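Local coordinates for protein peptide methionine sulfoxide reductase MsrA (Treponema denticola ATCC 35405, PDB 5FA9) that probably repairs oxidised proteins by reducing both S and R epimers of methionine sulfoxide to methionine, as a fused MsrA-MsrB enzyme, at residues V99-S102 and M103-E106; N108-V111 and K112-K116; K178-K181 and P182-S186. The protein carries 2 engineered substitutions. All coordinates share one frame; numbering follows the deposited sequence.

Contact 1: V99-S102 and M103-E106; sequences VDDS and MIKE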
ATOM      1  N   VAL B  99     -10.905  -4.487  -2.341  1.00 43.60           N
ATOM      2  CA  VAL B  99     -11.016  -4.084  -0.949  1.00 47.12           C
ATOM      3  C   VAL B  99     -11.201  -2.569  -0.905  1.00 44.35           C
ATOM      4  O   VAL B  99     -11.580  -1.996   0.116  1.00 46.92           O
ATOM      5  CB  VAL B  99      -9.771  -4.507  -0.142  1.00 48.85           C
ATOM      6  CG1 VAL B  99      -8.560  -3.702  -0.580  1.00 48.75           C
ATOM      7  CG2 VAL B  99     -10.007  -4.350   1.346  1.00 65.43           C
ATOM      8  N   ASP B 100     -10.947  -1.935  -2.046  1.00 46.78           N
ATOM      9  CA  ASP B 100     -11.065  -0.491  -2.184  1.00 41.36           C
ATOM     10  C   ASP B 100     -12.264  -0.157  -3.070  1.00 45.17           C
ATOM     11  O   ASP B 100     -12.259  -0.448  -4.265  1.00 38.48           O
ATOM     12  CB  ASP B 100      -9.776   0.095  -2.769  1.00 48.93           C
ATOM     13  CG  ASP B 100      -9.724   1.610  -2.688  1.00 53.78           C
ATOM     14  OD1 ASP B 100     -10.744   2.234  -2.330  1.00 55.92           O
ATOM     15  OD2 ASP B 100      -8.652   2.178  -2.987  1.00 61.62           O
ATOM     16  N   ASP B 101     -13.287   0.451  -2.478  1.00 45.74           N
ATOM     17  CA  ASP B 101     -14.537   0.727  -3.184  1.00 48.42           C
ATOM     18  C   ASP B 101     -14.372   1.748  -4.309  1.00 40.04           C
ATOM     19  O   ASP B 101     -15.252   1.890  -5.157  1.00 45.90           O
ATOM     20  CB  ASP B 101     -15.605   1.213  -2.202  1.00 46.43           C
ATOM     21  CG  ASP B 101     -15.987   0.155  -1.186  1.00 60.12           C
ATOM     22  OD1 ASP B 101     -15.950  -1.045  -1.533  1.00 57.91           O
ATOM     23  OD2 ASP B 101     -16.324   0.523  -0.041  1.00 70.81           O
ATOM     24  N   SER B 102     -13.250   2.460  -4.312  1.00 48.81           N
ATOM     25  CA  SER B 102     -12.972   3.434  -5.362  1.00 49.19           C
ATOM     26  C   SER B 102     -12.629   2.747  -6.683  1.00 48.98           C
ATOM     27  O   SER B 102     -12.616   3.383  -7.736  1.00 40.59           O
ATOM     28  CB  SER B 102     -11.831   4.365  -4.943  1.00 45.31           C
ATOM     29  OG  SER B 102     -10.605   3.662  -4.845  1.00 56.48           O
ATOM     30  N   MET B 103     -12.353   1.448  -6.618  1.00 45.26           N
ATOM     31  CA  MET B 103     -11.956   0.686  -7.797  1.00 42.07           C
ATOM     32  C   MET B 103     -13.147   0.088  -8.539  1.00 45.42           C
ATOM     33  O   MET B 103     -13.006  -0.367  -9.674  1.00 44.91           O
ATOM     34  CB  MET B 103     -10.992  -0.437  -7.409  1.00 41.44           C
ATOM     35  CG  MET B 103      -9.679   0.030  -6.811  1.00 35.08           C
ATOM     36  SD  MET B 103      -8.572  -1.358  -6.492  1.00 46.33           S
ATOM     37  CE  MET B 103      -7.128  -0.506  -5.862  1.00 38.90           C
ATOM     38  N   ILE B 104     -14.313   0.090  -7.896  1.00 38.38           N
ATOM     39  CA  ILE B 104     -15.494  -0.594  -8.420  1.00 39.33           C
ATOM     40  C   ILE B 104     -15.857  -0.167  -9.841  1.00 37.06           C
ATOM     41  O   ILE B 104     -16.048  -1.010 -10.718  1.00 36.54           O
ATOM     42  CB  ILE B 104     -16.720  -0.369  -7.511  1.00 41.28           C
ATOM     43  CG1 ILE B 104     -16.448  -0.908  -6.107  1.00 44.01           C
ATOM     44  CG2 ILE B 104     -17.950  -1.045  -8.096  1.00 35.81           C
ATOM     45  CD1 ILE B 104     -17.599  -0.709  -5.144  1.00 48.53           C
ATOM     46  N   LYS B 105     -15.940   1.139 -10.069  1.00 23.87           N
ATOM     47  CA  LYS B 105     -16.334   1.646 -11.378  1.00 31.67           C
ATOM     48  C   LYS B 105     -15.245   1.411 -12.422  1.00 32.97           C
ATOM     49  O   LYS B 105     -15.539   1.238 -13.604  1.00 35.31           O
ATOM     50  CB  LYS B 105     -16.686   3.131 -11.292  1.00 37.66           C
ATOM     51  CG  LYS B 105     -18.045   3.461 -11.891  1.00 65.01           C
ATOM     52  CD  LYS B 105     -18.885   4.304 -10.946  1.00 59.95           C
ATOM     53  CE  LYS B 105     -20.354   4.269 -11.343  1.00 68.58           C
ATOM     54  NZ  LYS B 105     -21.254   4.486 -10.174  1.00 77.91           N
ATOM     55  N   GLU B 106     -13.991   1.405 -11.982  1.00 33.33           N
ATOM     56  CA  GLU B 106     -12.877   1.112 -12.878  1.00 37.07           C
ATOM     57  C   GLU B 106     -12.897  -0.353 -13.304  1.00 33.17           C
ATOM     58  O   GLU B 106     -12.710  -0.670 -14.480  1.00 30.52           O
ATOM     59  CB  GLU B 106     -11.540   1.449 -12.216  1.00 32.52           C
ATOM     60  CG  GLU B 106     -11.285   2.937 -12.036  1.00 39.55           C
ATOM     61  CD  GLU B 106      -9.943   3.222 -11.390  1.00 46.74           C
ATOM     62  OE1 GLU B 106      -8.907   2.826 -11.968  1.00 43.41           O
ATOM     63  OE2 GLU B 106      -9.921   3.843 -10.307  1.00 54.38           O
TER
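Met103 N donates to Asp100 O over 3.0 Å and closes a beta turn on the approach to helix 104-115. The bond is nearly straight at the hydrogen, but the donor stands above the carbonyl plane, with a C=O...N angle of 127°. This i to i+3 bond spans the four residues Asp100 to Met103. Asp101 and Ser102 occupy the two middle positions, both with helix-like backbone angles, consistent with a type I turn.

The Asp100 carboxylate reinforces the same bend. With CG anti to the backbone N (chi1 -169°), OD1 turns back over the chain and accepts from Ser102 N at 3.2 Å, which makes an Asx turn. That N-H meets OD1 from above the carboxylate plane. Ser102 OG adds a weak bond to the same oxygen, Asp100 OD1, at 2.9 Å, so one atom is held by the backbone and the hydroxyl of a single residue.

Side-chain contacts follow the turn. The extended chain of Met103 runs past Asp100, its CG lying 4.0 Å from Asp100 CB, while SD and CE continue alongside that methylene. Asp101 and Ile104 lie side by side and point the same way; Ile104 CD1 is 4.0 Å from Asp101 CB. Ile104 CG1 also comes 3.2 Å from Asp101 O, and Ile104 N makes only a weak bond to that oxygen, at 3.4 Å.

The turn thus leads from strand 95-98 into helix 104-115. Its buried Met103 is received by Lys3 and Ile5 of strand 2-8 and by Leu65 of helix 65-74, whose Gln66 donates through NE2 to Glu106 OE1, while Val99 packs on Met1 of the second subunit.

Contact 2: N108-V111 and K112-K116; sequences NSFV and KFMQK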
ATOM      1  N   ASN B 108     -15.530  -2.482 -13.204  1.00 32.47           N
ATOM      2  CA  ASN B 108     -16.729  -2.737 -14.000  1.00 39.49           C
ATOM      3  C   ASN B 108     -16.597  -2.232 -15.432  1.00 40.29           C
ATOM      4  O   ASN B 108     -17.005  -2.909 -16.374  1.00 36.87           O
ATOM      5  CB  ASN B 108     -17.954  -2.100 -13.341  1.00 39.55           C
ATOM      6  CG  ASN B 108     -18.359  -2.801 -12.060  1.00 47.18           C
ATOM      7  OD1 ASN B 108     -18.166  -4.006 -11.910  1.00 52.34           O
ATOM      8  ND2 ASN B 108     -18.932  -2.047 -11.130  1.00 54.18           N
ATOM      9  N   SER B 109     -16.025  -1.042 -15.587  1.00 34.59           N
ATOM     10  CA  SER B 109     -15.826  -0.452 -16.907  1.00 36.87           C
ATOM     11  C   SER B 109     -14.885  -1.288 -17.767  1.00 35.98           C
ATOM     12  O   SER B 109     -15.085  -1.414 -18.975  1.00 42.09           O
ATOM     13  CB  SER B 109     -15.281   0.972 -16.780  1.00 34.09           C
ATOM     14  OG  SER B 109     -16.203   1.814 -16.112  1.00 46.98           O
ATOM     15  N   PHE B 110     -13.862  -1.861 -17.141  1.00 32.43           N
ATOM     16  CA  PHE B 110     -12.873  -2.644 -17.872  1.00 37.65           C
ATOM     17  C   PHE B 110     -13.453  -3.978 -18.332  1.00 34.71           C
ATOM     18  O   PHE B 110     -13.122  -4.467 -19.412  1.00 38.33           O
ATOM     19  CB  PHE B 110     -11.625  -2.877 -17.016  1.00 27.34           C
ATOM     20  CG  PHE B 110     -10.403  -3.236 -17.814  1.00 32.79           C
ATOM     21  CD1 PHE B 110     -10.127  -4.556 -18.133  1.00 35.92           C
ATOM     22  CD2 PHE B 110      -9.534  -2.250 -18.253  1.00 29.77           C
ATOM     23  CE1 PHE B 110      -9.005  -4.887 -18.870  1.00 30.57           C
ATOM     24  CE2 PHE B 110      -8.410  -2.573 -18.991  1.00 36.02           C
ATOM     25  CZ  PHE B 110      -8.144  -3.894 -19.300  1.00 35.45           C
ATOM     26  N   VAL B 111     -14.316  -4.567 -17.509  1.00 28.75           N
ATOM     27  CA  VAL B 111     -14.982  -5.815 -17.869  1.00 39.72           C
ATOM     28  C   VAL B 111     -15.916  -5.590 -19.054  1.00 36.16           C
ATOM     29  O   VAL B 111     -15.957  -6.394 -19.987  1.00 37.50           O
ATOM     30  CB  VAL B 111     -15.775  -6.400 -16.685  1.00 31.00           C
ATOM     31  CG1 VAL B 111     -16.559  -7.628 -17.122  1.00 32.70           C
ATOM     32  CG2 VAL B 111     -14.836  -6.745 -15.539  1.00 26.31           C
ATOM     33  N   LYS B 112     -16.658  -4.487 -19.012  1.00 39.18           N
ATOM     34  CA  LYS B 112     -17.529  -4.099 -20.115  1.00 38.77           C
ATOM     35  C   LYS B 112     -16.701  -3.831 -21.366  1.00 37.37           C
ATOM     36  O   LYS B 112     -17.115  -4.152 -22.480  1.00 41.70           O
ATOM     37  CB  LYS B 112     -18.349  -2.860 -19.748  1.00 37.58           C
ATOM     38  CG  LYS B 112     -19.321  -3.072 -18.599  1.00 44.40           C
ATOM     39  CD  LYS B 112     -20.024  -1.775 -18.228  1.00 43.98           C
ATOM     40  CE  LYS B 112     -20.875  -1.943 -16.980  1.00 53.68           C
ATOM     41  NZ  LYS B 112     -21.269  -0.630 -16.396  1.00 52.28           N
ATOM     42  N   PHE B 113     -15.530  -3.233 -21.167  1.00 39.74           N
ATOM     43  CA  PHE B 113     -14.585  -2.985 -22.249  1.00 37.48           C
ATOM     44  C   PHE B 113     -14.134  -4.290 -22.899  1.00 37.02           C
ATOM     45  O   PHE B 113     -14.078  -4.397 -24.123  1.00 41.30           O
ATOM     46  CB  PHE B 113     -13.375  -2.206 -21.724  1.00 41.45           C
ATOM     47  CG  PHE B 113     -12.268  -2.049 -22.727  1.00 34.40           C
ATOM     48  CD1 PHE B 113     -12.358  -1.108 -23.739  1.00 39.22           C
ATOM     49  CD2 PHE B 113     -11.131  -2.839 -22.652  1.00 42.92           C
ATOM     50  CE1 PHE B 113     -11.339  -0.961 -24.661  1.00 43.67           C
ATOM     51  CE2 PHE B 113     -10.109  -2.697 -23.572  1.00 42.72           C
ATOM     52  CZ  PHE B 113     -10.213  -1.757 -24.578  1.00 40.38           C
ATOM     53  N   MET B 114     -13.816  -5.279 -22.069  1.00 39.13           N
ATOM     54  CA  MET B 114     -13.337  -6.569 -22.553  1.00 41.20           C
ATOM     55  C   MET B 114     -14.434  -7.371 -23.250  1.00 43.70           C
ATOM     56  O   MET B 114     -14.150  -8.188 -24.126  1.00 44.68           O
ATOM     57  CB  MET B 114     -12.754  -7.386 -21.398  1.00 39.66           C
ATOM     58  CG  MET B 114     -11.447  -6.838 -20.850  1.00 42.65           C
ATOM     59  SD  MET B 114     -10.169  -6.710 -22.113  1.00 46.02           S
ATOM     60  CE  MET B 114     -10.059  -8.413 -22.657  1.00 38.71           C
ATOM     61  N   GLN B 115     -15.681  -7.138 -22.852  1.00 48.90           N
ATOM     62  CA  GLN B 115     -16.821  -7.852 -23.422  1.00 48.61           C
ATOM     63  C   GLN B 115     -16.947  -7.611 -24.925  1.00 55.10           C
ATOM     64  O   GLN B 115     -17.415  -8.476 -25.666  1.00 60.45           O
ATOM     65  CB  GLN B 115     -18.114  -7.442 -22.712  1.00 44.11           C
ATOM     66  CG  GLN B 115     -19.349  -8.210 -23.165  1.00 42.09           C
ATOM     67  CD  GLN B 115     -19.228  -9.705 -22.929  1.00 45.62           C
ATOM     68  OE1 GLN B 115     -19.444 -10.189 -21.818  1.00 46.50           O
ATOM     69  NE2 GLN B 115     -18.884 -10.444 -23.977  1.00 43.18           N
ATOM     70  N   LYS B 116     -16.517  -6.433 -25.367  1.00 52.97           N
ATOM     71  CA  LYS B 116     -16.577  -6.064 -26.777  1.00 55.24           C
ATOM     72  C   LYS B 116     -15.647  -6.911 -27.648  1.00 53.22           C
ATOM     73  O   LYS B 116     -15.727  -6.865 -28.874  1.00 65.19           O
ATOM     74  CB  LYS B 116     -16.238  -4.581 -26.945  1.00 54.46           C
ATOM     75  CG  LYS B 116     -17.143  -3.650 -26.151  1.00 63.00           C
ATOM     76  CD  LYS B 116     -17.111  -2.233 -26.702  1.00 70.81           C
ATOM     77  CE  LYS B 116     -18.110  -1.342 -25.979  1.00 74.63           C
ATOM     78  NZ  LYS B 116     -17.847   0.103 -26.223  1.00 78.57           N
TER
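Phe110 and Met114 stand one helical turn apart, side by side and pointing the same way, on helix 104-115, the helix of the beta-alpha-beta unit formed with strands 95-98 and 125-128. The contact between them is Met-aromatic. Met114 SD lies 4.8 Å from the centroid of the Phe110 ring, on a line 49° off the ring normal, an oblique approach. The nearest apolar touch is made one atom earlier, where Met114 CG comes 3.7 Å from Phe110 CE1. Phe110 carries its CG anti to the backbone N (chi1 -160°), which brings the ring alongside the methionine chain; that chain is bent at both chi2 and chi3.

Phe113 sits three residues from Phe110, and the two rings are again oblique, with centroids 5.7 Å apart and planes at 48°. Phe113 has its edge-to-face partner in Phe317, the last residue of the model, and it also touches Leu308 and Pro309 of helix 308-311. Phe110 rests on Leu69 and Ala70 of helix 65-74, and Met114 on Phe73 of the same helix, so Phe110 and Met114 pack against helix 65-74, while Phe113 packs against helix 308-311. Val111, by contrast, meets Val126 of strand 125-128.

Regular i to i+4 bonds hold the side chains in this spacing: Phe113 N to Ser109 O and Met114 N to Phe110 O, each at 2.9 Å. Lys112 N likewise bonds to Asn108 O at 3.1 Å, and the extended lysine chain then passes beside that oxygen, bringing Lys112 CG to 3.2 Å from Asn108 O.

Contact 3: K178-K181 and P182-S186; sequences KSLK and PIQFS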
ATOM      1  N   LYS B 178      14.004  12.281 -43.432  1.00 75.27           N
ATOM      2  CA  LYS B 178      13.179  12.967 -44.422  1.00 75.99           C
ATOM      3  C   LYS B 178      11.715  13.056 -43.985  1.00 77.43           C
ATOM      4  O   LYS B 178      10.998  13.977 -44.378  1.00 85.50           O
ATOM      5  CB  LYS B 178      13.315  12.283 -45.782  1.00 77.28           C
ATOM      6  CG  LYS B 178      14.620  11.512 -45.915  1.00 85.26           C
ATOM      7  CD  LYS B 178      14.818  10.945 -47.301  1.00 86.11           C
ATOM      8  CE  LYS B 178      15.303  12.041 -48.226  1.00 91.33           C
ATOM      9  NZ  LYS B 178      16.598  12.601 -47.728  1.00 97.84           N
ATOM     10  N   SER B 179      11.273  12.093 -43.183  1.00 76.24           N
ATOM     11  CA  SER B 179       9.884  12.044 -42.741  1.00 67.46           C
ATOM     12  C   SER B 179       9.611  13.102 -41.676  1.00 67.95           C
ATOM     13  O   SER B 179       8.607  13.812 -41.734  1.00 76.54           O
ATOM     14  CB  SER B 179       9.540  10.656 -42.200  1.00 73.30           C
ATOM     15  OG  SER B 179      10.097   9.639 -43.013  1.00 79.79           O
ATOM     16  N   LEU B 180      10.511  13.204 -40.703  1.00 68.36           N
ATOM     17  CA  LEU B 180      10.319  14.098 -39.568  1.00 61.87           C
ATOM     18  C   LEU B 180      10.779  15.519 -39.875  1.00 53.64           C
ATOM     19  O   LEU B 180      11.637  15.733 -40.731  1.00 68.79           O
ATOM     20  CB  LEU B 180      11.071  13.574 -38.342  1.00 59.23           C
ATOM     21  CG  LEU B 180      10.744  12.159 -37.865  1.00 67.11           C
ATOM     22  CD1 LEU B 180      11.679  11.753 -36.737  1.00 63.18           C
ATOM     23  CD2 LEU B 180       9.292  12.063 -37.424  1.00 64.54           C
ATOM     24  N   LYS B 181      10.201  16.486 -39.170  1.00 51.44           N
ATOM     25  CA  LYS B 181      10.702  17.854 -39.202  1.00 56.44           C
ATOM     26  C   LYS B 181      12.036  17.901 -38.460  1.00 63.34           C
ATOM     27  O   LYS B 181      12.314  17.020 -37.644  1.00 62.29           O
ATOM     28  CB  LYS B 181       9.685  18.820 -38.581  1.00 63.79           C
ATOM     29  CG  LYS B 181       8.235  18.488 -38.891  1.00 61.86           C
ATOM     30  CD  LYS B 181       7.346  19.715 -38.742  1.00 63.50           C
ATOM     31  CE  LYS B 181       6.029  19.374 -38.064  1.00 69.01           C
ATOM     32  NZ  LYS B 181       5.156  20.573 -37.914  1.00 79.24           N
ATOM     33  N   PRO B 182      12.873  18.913 -38.752  1.00 63.28           N
ATOM     34  CA  PRO B 182      14.196  19.028 -38.124  1.00 68.61           C
ATOM     35  C   PRO B 182      14.174  18.914 -36.601  1.00 61.42           C
ATOM     36  O   PRO B 182      15.002  18.200 -36.035  1.00 58.04           O
ATOM     37  CB  PRO B 182      14.659  20.422 -38.552  1.00 54.89           C
ATOM     38  CG  PRO B 182      14.007  20.631 -39.866  1.00 67.70           C
ATOM     39  CD  PRO B 182      12.665  19.954 -39.778  1.00 59.11           C
ATOM     40  N   ILE B 183      13.240  19.600 -35.950  1.00 63.99           N
ATOM     41  CA  ILE B 183      13.145  19.559 -34.495  1.00 62.85           C
ATOM     42  C   ILE B 183      12.741  18.165 -34.008  1.00 58.56           C
ATOM     43  O   ILE B 183      13.163  17.728 -32.936  1.00 51.66           O
ATOM     44  CB  ILE B 183      12.148  20.619 -33.961  1.00 64.14           C
ATOM     45  CG1 ILE B 183      12.158  20.652 -32.431  1.00 58.16           C
ATOM     46  CG2 ILE B 183      10.742  20.376 -34.503  1.00 60.34           C
ATOM     47  CD1 ILE B 183      11.266  21.720 -31.838  1.00 66.85           C
ATOM     48  N   GLN B 184      11.947  17.459 -34.807  1.00 49.10           N
ATOM     49  CA  GLN B 184      11.511  16.113 -34.453  1.00 47.62           C
ATOM     50  C   GLN B 184      12.670  15.129 -34.541  1.00 52.33           C
ATOM     51  O   GLN B 184      12.830  14.265 -33.680  1.00 51.13           O
ATOM     52  CB  GLN B 184      10.369  15.659 -35.362  1.00 53.75           C
ATOM     53  CG  GLN B 184       9.097  16.473 -35.215  1.00 52.95           C
ATOM     54  CD  GLN B 184       8.040  16.082 -36.228  1.00 55.24           C
ATOM     55  OE1 GLN B 184       8.291  15.274 -37.121  1.00 55.74           O
ATOM     56  NE2 GLN B 184       6.850  16.654 -36.092  1.00 82.33           N
ATOM     57  N   PHE B 185      13.474  15.266 -35.590  1.00 53.69           N
ATOM     58  CA  PHE B 185      14.643  14.416 -35.776  1.00 53.53           C
ATOM     59  C   PHE B 185      15.701  14.717 -34.722  1.00 44.48           C
ATOM     60  O   PHE B 185      16.302  13.807 -34.154  1.00 50.42           O
ATOM     61  CB  PHE B 185      15.224  14.598 -37.180  1.00 53.67           C
ATOM     62  CG  PHE B 185      16.381  13.684 -37.481  1.00 47.52           C
ATOM     63  CD1 PHE B 185      16.163  12.406 -37.965  1.00 47.40           C
ATOM     64  CD2 PHE B 185      17.686  14.107 -37.284  1.00 41.08           C
ATOM     65  CE1 PHE B 185      17.222  11.563 -38.244  1.00 47.87           C
ATOM     66  CE2 PHE B 185      18.750  13.269 -37.560  1.00 54.24           C
ATOM     67  CZ  PHE B 185      18.518  11.995 -38.042  1.00 54.49           C
ATOM     68  N   SER B 186      15.925  16.004 -34.471  1.00 47.55           N
ATOM     69  CA  SER B 186      16.922  16.444 -33.502  1.00 52.99           C
ATOM     70  C   SER B 186      16.627  15.917 -32.101  1.00 52.73           C
ATOM     71  O   SER B 186      17.514  15.394 -31.429  1.00 46.18           O
ATOM     72  CB  SER B 186      17.001  17.972 -33.477  1.00 52.29           C
ATOM     73  OG  SER B 186      17.754  18.460 -34.574  1.00 65.65           O
TER
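Lys181 and Gln184 meet at the start of helix 182-190, in a short helix-loop-helix link: helix 173-179 ends before Leu180, and Lys181 is the N-cap residue of the next helix, with Pro182 its first residue.

Hydrogen bonds run in both directions. From the helix, Gln184 reaches back so that its OE1 accepts from Lys181 N at 3.1 Å. The N-H comes from above the amide plane, 62° out of it, so the carbonyl is met on its face. This is the half of the capping-box pattern in which the third helical residue returns to the N-cap backbone; a lysine side chain has no acceptor to supply the other half. In the other direction, Lys181 O takes Phe185 N at 2.9 Å, with a C=O...N angle of 168°, the first regular bond of the helix. Gln184 N adds a weak bond to that oxygen.

Carbon contacts flank the glutamine amide at its oxygen and nitrogen ends. Its CG lies anti to the carbonyl carbon (chi1 -65°) and the chain is extended, which carries the amide back across Lys181 and Leu180. Leu180 CD2 comes 3.4 Å from Gln184 OE1; the aliphatic part of Lys181 lies by the nitrogen end, with CG 3.6 Å from Gln184 NE2. Leu180 CB also lies 4.4 Å from Phe185 CB, and beyond the link Leu180 touches Thr214 and Gln184 touches Ile213.

One turn on, Pro182 O accepts twice from Ser186, whose N at 2.8 Å and OG at 3.1 Å reach that oxygen from opposite faces of its carbonyl plane.

Overall arrangement
Following the chain from the N terminus, the three contacts come in series; none nests within or crosses another, and each is a local closure between adjoining segments. Contact 1 shapes the passage from strand 95-98 into helix 104-115, and contact 2 continues along that helix, the two centres lying 15 Å apart. Together they set the helix of the beta-alpha-beta unit against helix 65-74, within the MsrA part of the fusion. Contact 3 belongs to the SelR (MsrB) part and joins helices 173-179 and 182-190. Its nearest atoms are about 32 Å from contact 1 and about 27 Å from contact 2, and contacts 1 and 3 lie on opposite sides of the chain's centre.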